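Local structure of TatD-related deoxyribonuclease (Thermotoga maritima, 1J6O) at residues V236-S241 / V246-V251; D142-A147 / F166-E171; V189-N194 / P222-R227. The protein probably acts as a metal-dependent DNA nuclease that hydrolyses phosphodiester bonds. One frame throughout, in Å; residues are numbered along the deposited sequence.

Contact 1: V236-S241 / V246-V251; sequences VVETIS and VPEAKV
Val-237 sets CG1 anti to its backbone N (chi1 164°), which carries this methyl to 4.0 Å from CB of Val-251 as the two side chains slide past each other in opposite directions. Two consecutive helices joined by a short connection close the TIM-barrel chain: helix 233-244 ends, and helix 248-264 starts after Pro-247 at its N-cap. Val-251, with chi1 of -175°, divides its two methyls between neighbours on the first helix. Its CG1 meets CG2 of Ile-240 at 3.7 Å, the two side chains crossing obliquely, while its CG2 lies equally near CA and CB of Ser-241. Val-237 and Ile-240 also touch Leu-211 of strand 209-211, so the apolar side of the helix pair continues onto the barrel wall. Ser-241 works through both backbone and side chain. Its O accepts the N-H of Val-246 at 3.0 Å, in the carbonyl plane and with an N-H...O angle of 156°, which ties the turn to the helix. Its OG turns back to the O of Glu-238, 2.6 Å away. With an alanine here the O of Glu-238 would probably lose its side-chain donor, and a small gap is likely to open beside CG of Glu-248. On the more polar side the extended chains of Glu-238 and Glu-248 run side by side in the same direction, a like-charged pair that probably costs some energy; OE2 of Glu-248 comes within 3.4 Å of CA of Glu-238.

Contact 2: D142-A147 / F166-E171; sequences DAYSEA and FSSDYE
Tyr-144 reaches from the first turn of helix 144-153 to Ser-167 and Ser-168, in the loop that leads from strand 161-163 to helix 170-179. Its CB points toward that loop, and chi1 of -75°, with CG anti to the carbonyl carbon, sends the ring across. From CG onward the ring has CB of Ser-168 over one face: this carbon stands 3.7 Å from the ring centroid and 9° off the normal, a well-centred CH-pi contact, with CD2 and CE2 the ring atoms nearest to it. On the other side of the ring's long axis, CE1 meets CE1 of Phe-166 at 3.8 Å. That pair is oblique, and Phe-166 also touches Ala-173 of helix 170-179. CE2 has OG of Ser-167 beside it at 3.6 Å, in the plane of the ring at its edge. At the tip, OH accepts the backbone N-H of Ser-167 over 2.8 Å with an N-H...O angle of 161°, and OG of Ser-167 lies 2.9 Å from the same OH. A water extends the polar edge, accepting the N-H of Asp-142 at 2.9 Å and hydrogen-bonding to OG of Ser-167. Both segments follow barrel strands at their C-terminal ends, where TIM-barrel enzymes carry their active sites; Phe-166 is about 7 Å, side chain to side chain, from His-164, a predicted metal ligand. The chemistry thus separates along one side chain: dispersion and CH-pi packing hold the ring, while its hydroxyl satisfies a loop amide, so that the two successive beta-alpha loops are joined by both kinds of force.

Contact 3: V189-N194 / P222-R227; sequences VTYPKN and PFRGKR
Tyr-191 and Arg-224 bury the most surface here, 53 and 64 Å² respectively, and make the closest approach between the two loops. The guanidinium of Arg-224 lies flat over one face of the phenol ring, the planes only 8° apart, and its NH1 sits above the ring centre. CZ of Arg-224 is 3.4 Å from CZ of Tyr-191; measured to the ring centroid it is 3.7 Å, 24° off the normal, which meets the criteria for a cation-pi stack. The arginine chain bends at chi2 and again at chi3, folding so that CD rests against CE1 of the ring at 3.5 Å before the flat head spreads over it. The phenol oxygen makes its hydrogen bond outside the two segments, with the O of Pro-219. Each loop carries its own beta turn: type I from Tyr-191 to Asn-194, type II from Phe-223 to Lys-226. The side chain of Tyr-191 is about 9 Å from that of Asp-214, a predicted metal ligand. The stack joins the loops that follow strands 181-185 and 209-211, at the C-terminal ends of the barrel strands, the side on which TIM-barrel enzymes carry their active sites and where the predicted metal ligands lie.

Overall arrangement
All three contacts join successive parts of one TIM barrel, but at different depths. Contact 1 joins helices 233-244 and 248-264, combining valine and isoleucine packing with a backbone bond and a more polar glutamate edge; it is partly buried, four of its eight touching residues being buried in the protein, and lies away from the predicted metal ligands. Contact 2 is also partly buried, mixing ring packing with a hydroxyl-amide bond between two beta-alpha loops. Contact 3 is a surface contact resting on one cation-pi stack, without a hydrogen bond across its segments. Contacts 1 and 3 touch through helix 233-244, where Val-236 and Thr-239 pack on Val-189 and Thr-190; contact 2 stands apart, its nearest atoms about 8 Å from contact 3.

Contact 1: V236-S241 / V246-V251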
loop_
_atom_site.group_PDB
_atom_site.type_symbol
_atom_site.label_atom_id
_atom_site.label_comp_id
_atom_site.label_asym_id
_atom_site.label_seq_id
_atom_site.Cartn_x
_atom_site.Cartn_y
_atom_site.Cartn_z
ATOM N N VAL A 236 14.975 -2.432 2.977
ATOM C CA VAL A 236 14.025 -3.415 2.458
ATOM C C VAL A 236 14.565 -3.915 1.121
ATOM O O VAL A 236 14.517 -5.114 0.829
ATOM C CB VAL A 236 12.604 -2.783 2.268
ATOM C CG1 VAL A 236 11.651 -3.769 1.555
ATOM C CG2 VAL A 236 12.039 -2.427 3.660
ATOM N N VAL A 237 15.045 -2.984 0.304
ATOM C CA VAL A 237 15.591 -3.337 -0.990
ATOM C C VAL A 237 16.839 -4.230 -0.783
ATOM O O VAL A 237 17.034 -5.238 -1.476
ATOM C CB VAL A 237 16.000 -2.066 -1.761
ATOM C CG1 VAL A 237 16.920 -2.435 -2.936
ATOM C CG2 VAL A 237 14.746 -1.332 -2.270
ATOM N N GLU A 238 17.684 -3.841 0.170
ATOM C CA GLU A 238 18.896 -4.599 0.460
ATOM C C GLU A 238 18.550 -6.048 0.744
ATOM O O GLU A 238 19.106 -6.962 0.126
ATOM C CB GLU A 238 19.617 -3.987 1.652
ATOM C CG GLU A 238 20.786 -4.787 2.165
ATOM C CD GLU A 238 21.567 -4.003 3.203
ATOM O OE1 GLU A 238 20.920 -3.396 4.090
ATOM O OE2 GLU A 238 22.818 -3.995 3.125
ATOM N N THR A 239 17.616 -6.272 1.656
ATOM C CA THR A 239 17.228 -7.637 1.981
ATOM C C THR A 239 16.671 -8.367 0.765
ATOM O O THR A 239 17.054 -9.519 0.496
ATOM C CB THR A 239 16.194 -7.660 3.144
ATOM O OG1 THR A 239 16.827 -7.184 4.342
ATOM C CG2 THR A 239 15.653 -9.068 3.390
ATOM N N ILE A 240 15.770 -7.718 0.025
ATOM C CA ILE A 240 15.196 -8.369 -1.150
ATOM C C ILE A 240 16.272 -8.766 -2.135
ATOM O O ILE A 240 16.237 -9.875 -2.677
ATOM C CB ILE A 240 14.163 -7.462 -1.849
ATOM C CG1 ILE A 240 12.957 -7.271 -0.913
ATOM C CG2 ILE A 240 13.724 -8.069 -3.195
ATOM C CD1 ILE A 240 11.928 -6.262 -1.449
ATOM N N SER A 241 17.228 -7.878 -2.367
ATOM C CA SER A 241 18.308 -8.177 -3.301
ATOM C C SER A 241 19.146 -9.366 -2.807
ATOM O O SER A 241 19.565 -10.230 -3.592
ATOM C CB SER A 241 19.201 -6.945 -3.490
ATOM O OG SER A 241 19.984 -6.670 -2.333
ATOM N N VAL A 246 20.289 -10.859 -6.447
ATOM C CA VAL A 246 20.385 -9.943 -7.586
ATOM C C VAL A 246 20.856 -8.547 -7.149
ATOM O O VAL A 246 20.810 -8.205 -5.968
ATOM C CB VAL A 246 19.022 -9.813 -8.352
ATOM C CG1 VAL A 246 18.517 -11.195 -8.755
ATOM C CG2 VAL A 246 17.975 -9.096 -7.491
ATOM N N PRO A 247 21.348 -7.734 -8.093
ATOM C CA PRO A 247 21.803 -6.391 -7.706
ATOM C C PRO A 247 20.645 -5.533 -7.142
ATOM O O PRO A 247 19.476 -5.740 -7.503
ATOM C CB PRO A 247 22.340 -5.813 -9.018
ATOM C CG PRO A 247 22.704 -7.022 -9.832
ATOM C CD PRO A 247 21.617 -8.013 -9.511
ATOM N N GLU A 248 20.961 -4.579 -6.265
ATOM C CA GLU A 248 19.918 -3.721 -5.696
ATOM C C GLU A 248 19.310 -2.909 -6.832
ATOM O O GLU A 248 18.140 -2.522 -6.789
ATOM C CB GLU A 248 20.499 -2.786 -4.621
ATOM C CG GLU A 248 20.940 -3.510 -3.368
ATOM C CD GLU A 248 21.443 -2.567 -2.294
ATOM O OE1 GLU A 248 21.869 -1.443 -2.644
ATOM O OE2 GLU A 248 21.429 -2.952 -1.105
ATOM N N ALA A 249 20.108 -2.662 -7.863
ATOM C CA ALA A 249 19.618 -1.909 -8.995
ATOM C C ALA A 249 18.477 -2.675 -9.650
ATOM O O ALA A 249 17.546 -2.067 -10.179
ATOM C CB ALA A 249 20.734 -1.688 -10.010
ATOM N N LYS A 250 18.540 -4.004 -9.619
ATOM C CA LYS A 250 17.480 -4.810 -10.236
ATOM C C LYS A 250 16.189 -4.744 -9.440
ATOM O O LYS A 250 15.091 -4.714 -10.016
ATOM C CB LYS A 250 17.895 -6.284 -10.399
ATOM C CG LYS A 250 19.111 -6.510 -11.318
ATOM C CD LYS A 250 18.888 -7.719 -12.257
ATOM C CE LYS A 250 20.206 -8.238 -12.816
ATOM N NZ LYS A 250 21.031 -7.127 -13.390
ATOM N N VAL A 251 16.319 -4.732 -8.122
ATOM C CA VAL A 251 15.143 -4.662 -7.278
ATOM C C VAL A 251 14.480 -3.289 -7.454
ATOM O O VAL A 251 13.264 -3.185 -7.621
ATOM C CB VAL A 251 15.504 -4.845 -5.800
ATOM C CG1 VAL A 251 14.237 -4.884 -4.989
ATOM C CG2 VAL A 251 16.306 -6.136 -5.607
#

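Contact 2: D142-A147 / F166-E171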
loop_
_atom_site.group_PDB
_atom_site.type_symbol
_atom_site.label_atom_id
_atom_site.label_comp_id
_atom_site.label_asym_id
_atom_site.label_seq_id
_atom_site.Cartn_x
_atom_site.Cartn_y
_atom_site.Cartn_z
ATOM N N ASP A 142 -5.150 -11.796 8.627
ATOM C CA ASP A 142 -5.836 -13.046 8.982
ATOM C C ASP A 142 -7.218 -13.191 8.327
ATOM O O ASP A 142 -8.185 -13.647 8.954
ATOM C CB ASP A 142 -5.969 -13.160 10.504
ATOM C CG ASP A 142 -4.617 -13.278 11.205
ATOM O OD1 ASP A 142 -3.638 -13.661 10.536
ATOM O OD2 ASP A 142 -4.527 -13.005 12.423
ATOM N N ALA A 143 -7.313 -12.811 7.062
ATOM C CA ALA A 143 -8.576 -12.899 6.335
ATOM C C ALA A 143 -8.314 -13.099 4.850
ATOM O O ALA A 143 -9.112 -12.671 4.020
ATOM C CB ALA A 143 -9.389 -11.611 6.539
ATOM N N TYR A 144 -7.202 -13.743 4.505
ATOM C CA TYR A 144 -6.895 -13.959 3.098
ATOM C C TYR A 144 -7.960 -14.734 2.346
ATOM O O TYR A 144 -8.352 -14.342 1.259
ATOM C CB TYR A 144 -5.512 -14.610 2.959
ATOM C CG TYR A 144 -4.418 -13.597 3.211
ATOM C CD1 TYR A 144 -3.968 -12.765 2.182
ATOM C CD2 TYR A 144 -3.903 -13.396 4.493
ATOM C CE1 TYR A 144 -3.032 -11.745 2.423
ATOM C CE2 TYR A 144 -2.960 -12.366 4.753
ATOM C CZ TYR A 144 -2.539 -11.546 3.706
ATOM O OH TYR A 144 -1.683 -10.490 3.941
ATOM N N SER A 145 -8.454 -15.827 2.924
ATOM C CA SER A 145 -9.480 -16.597 2.239
ATOM C C SER A 145 -10.739 -15.767 2.033
ATOM O O SER A 145 -11.340 -15.796 0.962
ATOM C CB SER A 145 -9.850 -17.861 3.036
ATOM O OG SER A 145 -10.962 -18.527 2.431
ATOM N N GLU A 146 -11.136 -15.026 3.057
ATOM C CA GLU A 146 -12.338 -14.213 2.950
ATOM C C GLU A 146 -12.197 -13.063 1.959
ATOM O O GLU A 146 -13.126 -12.768 1.189
ATOM C CB GLU A 146 -12.748 -13.697 4.339
ATOM C CG GLU A 146 -13.181 -14.805 5.333
ATOM C CD GLU A 146 -12.035 -15.399 6.166
ATOM O OE1 GLU A 146 -10.855 -15.328 5.745
ATOM O OE2 GLU A 146 -12.331 -15.961 7.256
ATOM N N ALA A 147 -11.033 -12.425 1.965
ATOM C CA ALA A 147 -10.807 -11.318 1.052
ATOM C C ALA A 147 -10.751 -11.886 -0.370
ATOM O O ALA A 147 -11.335 -11.317 -1.290
ATOM C CB ALA A 147 -9.506 -10.607 1.410
ATOM N N PHE A 166 1.845 -7.657 2.504
ATOM C CA PHE A 166 1.450 -9.055 2.318
ATOM C C PHE A 166 2.011 -9.901 3.460
ATOM O O PHE A 166 3.219 -9.910 3.701
ATOM C CB PHE A 166 1.959 -9.604 0.983
ATOM C CG PHE A 166 1.566 -11.025 0.754
ATOM C CD1 PHE A 166 0.264 -11.340 0.395
ATOM C CD2 PHE A 166 2.478 -12.051 0.950
ATOM C CE1 PHE A 166 -0.131 -12.669 0.233
ATOM C CE2 PHE A 166 2.083 -13.384 0.792
ATOM C CZ PHE A 166 0.785 -13.681 0.434
ATOM N N SER A 167 1.128 -10.634 4.125
ATOM C CA SER A 167 1.540 -11.458 5.245
ATOM C C SER A 167 1.112 -12.916 5.264
ATOM O O SER A 167 0.934 -13.492 6.345
ATOM C CB SER A 167 1.060 -10.790 6.534
ATOM O OG SER A 167 -0.353 -10.585 6.489
ATOM N N SER A 168 0.912 -13.518 4.101
ATOM C CA SER A 168 0.516 -14.919 4.092
ATOM C C SER A 168 1.648 -15.755 3.495
ATOM O O SER A 168 2.799 -15.307 3.429
ATOM C CB SER A 168 -0.772 -15.121 3.305
ATOM O OG SER A 168 -1.343 -16.370 3.663
ATOM N N ASP A 169 1.344 -16.975 3.067
ATOM C CA ASP A 169 2.392 -17.819 2.495
ATOM C C ASP A 169 2.378 -17.826 0.981
ATOM O O ASP A 169 1.575 -17.141 0.357
ATOM C CB ASP A 169 2.275 -19.251 3.041
ATOM C CG ASP A 169 0.925 -19.895 2.740
ATOM O OD1 ASP A 169 0.064 -19.274 2.069
ATOM O OD2 ASP A 169 0.731 -21.047 3.185
ATOM N N TYR A 170 3.273 -18.602 0.384
ATOM C CA TYR A 170 3.335 -18.669 -1.068
ATOM C C TYR A 170 2.028 -19.055 -1.749
ATOM O O TYR A 170 1.643 -18.452 -2.746
ATOM C CB TYR A 170 4.428 -19.649 -1.529
ATOM C CG TYR A 170 4.579 -19.640 -3.038
ATOM C CD1 TYR A 170 4.971 -18.478 -3.706
ATOM C CD2 TYR A 170 4.277 -20.767 -3.802
ATOM C CE1 TYR A 170 5.058 -18.432 -5.097
ATOM C CE2 TYR A 170 4.357 -20.735 -5.196
ATOM C CZ TYR A 170 4.748 -19.564 -5.840
ATOM O OH TYR A 170 4.825 -19.524 -7.217
ATOM N N GLU A 171 1.333 -20.061 -1.229
ATOM C CA GLU A 171 0.084 -20.462 -1.862
ATOM C C GLU A 171 -0.901 -19.306 -2.007
ATOM O O GLU A 171 -1.502 -19.126 -3.074
ATOM C CB GLU A 171 -0.566 -21.632 -1.113
ATOM C CG GLU A 171 -1.918 -22.021 -1.720
ATOM C CD GLU A 171 -2.555 -23.244 -1.066
ATOM O OE1 GLU A 171 -1.827 -24.014 -0.406
ATOM O OE2 GLU A 171 -3.790 -23.438 -1.223
HETATM O O HOH W 1 -2.302 -12.004 8.356
#

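Contact 3: V189-N194 / P222-R227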
loop_
_atom_site.group_PDB
_atom_site.type_symbol
_atom_site.label_atom_id
_atom_site.label_comp_id
_atom_site.label_asym_id
_atom_site.label_seq_id
_atom_site.Cartn_x
_atom_site.Cartn_y
_atom_site.Cartn_z
ATOM N N VAL A 189 10.196 -7.707 6.141
ATOM C CA VAL A 189 11.008 -8.621 5.335
ATOM C C VAL A 189 12.457 -8.697 5.880
ATOM O O VAL A 189 13.193 -9.688 5.640
ATOM C CB VAL A 189 11.009 -8.164 3.849
ATOM C CG1 VAL A 189 12.006 -7.024 3.635
ATOM C CG2 VAL A 189 11.328 -9.385 2.919
ATOM N N THR A 190 12.863 -7.663 6.616
ATOM C CA THR A 190 14.206 -7.605 7.189
ATOM C C THR A 190 14.313 -8.213 8.592
ATOM O O THR A 190 15.421 -8.314 9.123
ATOM C CB THR A 190 14.720 -6.169 7.365
ATOM O OG1 THR A 190 13.940 -5.522 8.372
ATOM C CG2 THR A 190 14.659 -5.377 6.060
ATOM N N TYR A 191 13.187 -8.595 9.183
ATOM C CA TYR A 191 13.185 -9.171 10.529
ATOM C C TYR A 191 13.789 -10.568 10.558
ATOM O O TYR A 191 13.357 -11.446 9.835
ATOM C CB TYR A 191 11.761 -9.212 11.095
ATOM C CG TYR A 191 11.107 -7.845 11.219
ATOM C CD1 TYR A 191 11.836 -6.669 11.005
ATOM C CD2 TYR A 191 9.758 -7.737 11.563
ATOM C CE1 TYR A 191 11.226 -5.409 11.134
ATOM C CE2 TYR A 191 9.145 -6.505 11.688
ATOM C CZ TYR A 191 9.875 -5.349 11.475
ATOM O OH TYR A 191 9.249 -4.128 11.613
ATOM N N PRO A 192 14.800 -10.782 11.414
ATOM C CA PRO A 192 15.393 -12.124 11.440
ATOM C C PRO A 192 14.371 -13.234 11.625
ATOM O O PRO A 192 14.504 -14.302 11.039
ATOM C CB PRO A 192 16.407 -12.047 12.595
ATOM C CG PRO A 192 15.854 -10.971 13.487
ATOM C CD PRO A 192 15.357 -9.930 12.480
ATOM N N LYS A 193 13.338 -12.958 12.409
ATOM C CA LYS A 193 12.292 -13.934 12.675
ATOM C C LYS A 193 11.392 -14.263 11.496
ATOM O O LYS A 193 10.835 -15.358 11.435
ATOM N N ASN A 194 11.259 -13.333 10.548
ATOM C CA ASN A 194 10.404 -13.560 9.381
ATOM C C ASN A 194 10.978 -14.363 8.233
ATOM O O ASN A 194 11.010 -13.908 7.094
ATOM C CB ASN A 194 9.871 -12.229 8.845
ATOM C CG ASN A 194 8.916 -11.569 9.812
ATOM O OD1 ASN A 194 8.228 -12.252 10.581
ATOM N ND2 ASN A 194 8.857 -10.238 9.781
ATOM N N PRO A 222 17.300 -2.532 11.369
ATOM C CA PRO A 222 18.221 -1.622 12.049
ATOM C C PRO A 222 17.557 -0.492 12.812
ATOM O O PRO A 222 18.222 0.208 13.573
ATOM C CB PRO A 222 19.111 -1.104 10.921
ATOM C CG PRO A 222 18.241 -1.195 9.722
ATOM C CD PRO A 222 17.483 -2.487 9.908
ATOM N N PHE A 223 16.252 -0.321 12.628
ATOM C CA PHE A 223 15.552 0.746 13.322
ATOM C C PHE A 223 14.349 0.301 14.135
ATOM O O PHE A 223 13.392 1.052 14.260
ATOM C CB PHE A 223 15.109 1.801 12.313
ATOM C CG PHE A 223 16.243 2.578 11.725
ATOM C CD1 PHE A 223 16.844 3.610 12.444
ATOM C CD2 PHE A 223 16.751 2.238 10.475
ATOM C CE1 PHE A 223 17.945 4.294 11.924
ATOM C CE2 PHE A 223 17.844 2.907 9.950
ATOM C CZ PHE A 223 18.445 3.937 10.673
ATOM N N ARG A 224 14.376 -0.906 14.702
ATOM C CA ARG A 224 13.223 -1.331 15.486
ATOM C C ARG A 224 13.083 -0.331 16.625
ATOM O O ARG A 224 14.090 0.197 17.131
ATOM C CB ARG A 224 13.403 -2.745 16.044
ATOM C CG ARG A 224 13.537 -3.848 14.994
ATOM C CD ARG A 224 12.415 -3.805 13.974
ATOM N NE ARG A 224 11.086 -4.030 14.544
ATOM C CZ ARG A 224 10.555 -5.227 14.776
ATOM N NH1 ARG A 224 11.236 -6.332 14.495
ATOM N NH2 ARG A 224 9.331 -5.316 15.268
ATOM N N GLY A 225 11.840 -0.059 17.009
ATOM C CA GLY A 225 11.586 0.881 18.076
ATOM C C GLY A 225 11.651 2.331 17.640
ATOM O O GLY A 225 11.530 3.216 18.483
ATOM N N LYS A 226 11.835 2.592 16.340
ATOM C CA LYS A 226 11.912 3.968 15.840
ATOM C C LYS A 226 10.797 4.216 14.853
ATOM O O LYS A 226 10.230 3.272 14.312
ATOM C CB LYS A 226 13.248 4.230 15.134
ATOM C CG LYS A 226 14.487 4.083 16.032
ATOM C CD LYS A 226 14.582 5.240 17.040
ATOM C CE LYS A 226 15.625 4.964 18.137
ATOM N NZ LYS A 226 16.923 4.467 17.609
ATOM N N ARG A 227 10.476 5.492 14.639
ATOM C CA ARG A 227 9.417 5.854 13.693
ATOM C C ARG A 227 9.950 5.436 12.332
ATOM O O ARG A 227 11.107 5.670 12.031
ATOM C CB ARG A 227 9.222 7.368 13.673
ATOM C CG ARG A 227 8.187 7.839 12.676
ATOM C CD ARG A 227 8.238 9.339 12.588
ATOM N NE ARG A 227 9.440 9.756 11.865
ATOM C CZ ARG A 227 9.776 11.021 11.658
ATOM N NH1 ARG A 227 8.989 11.978 12.139
ATOM N NH2 ARG A 227 10.886 11.323 10.967
#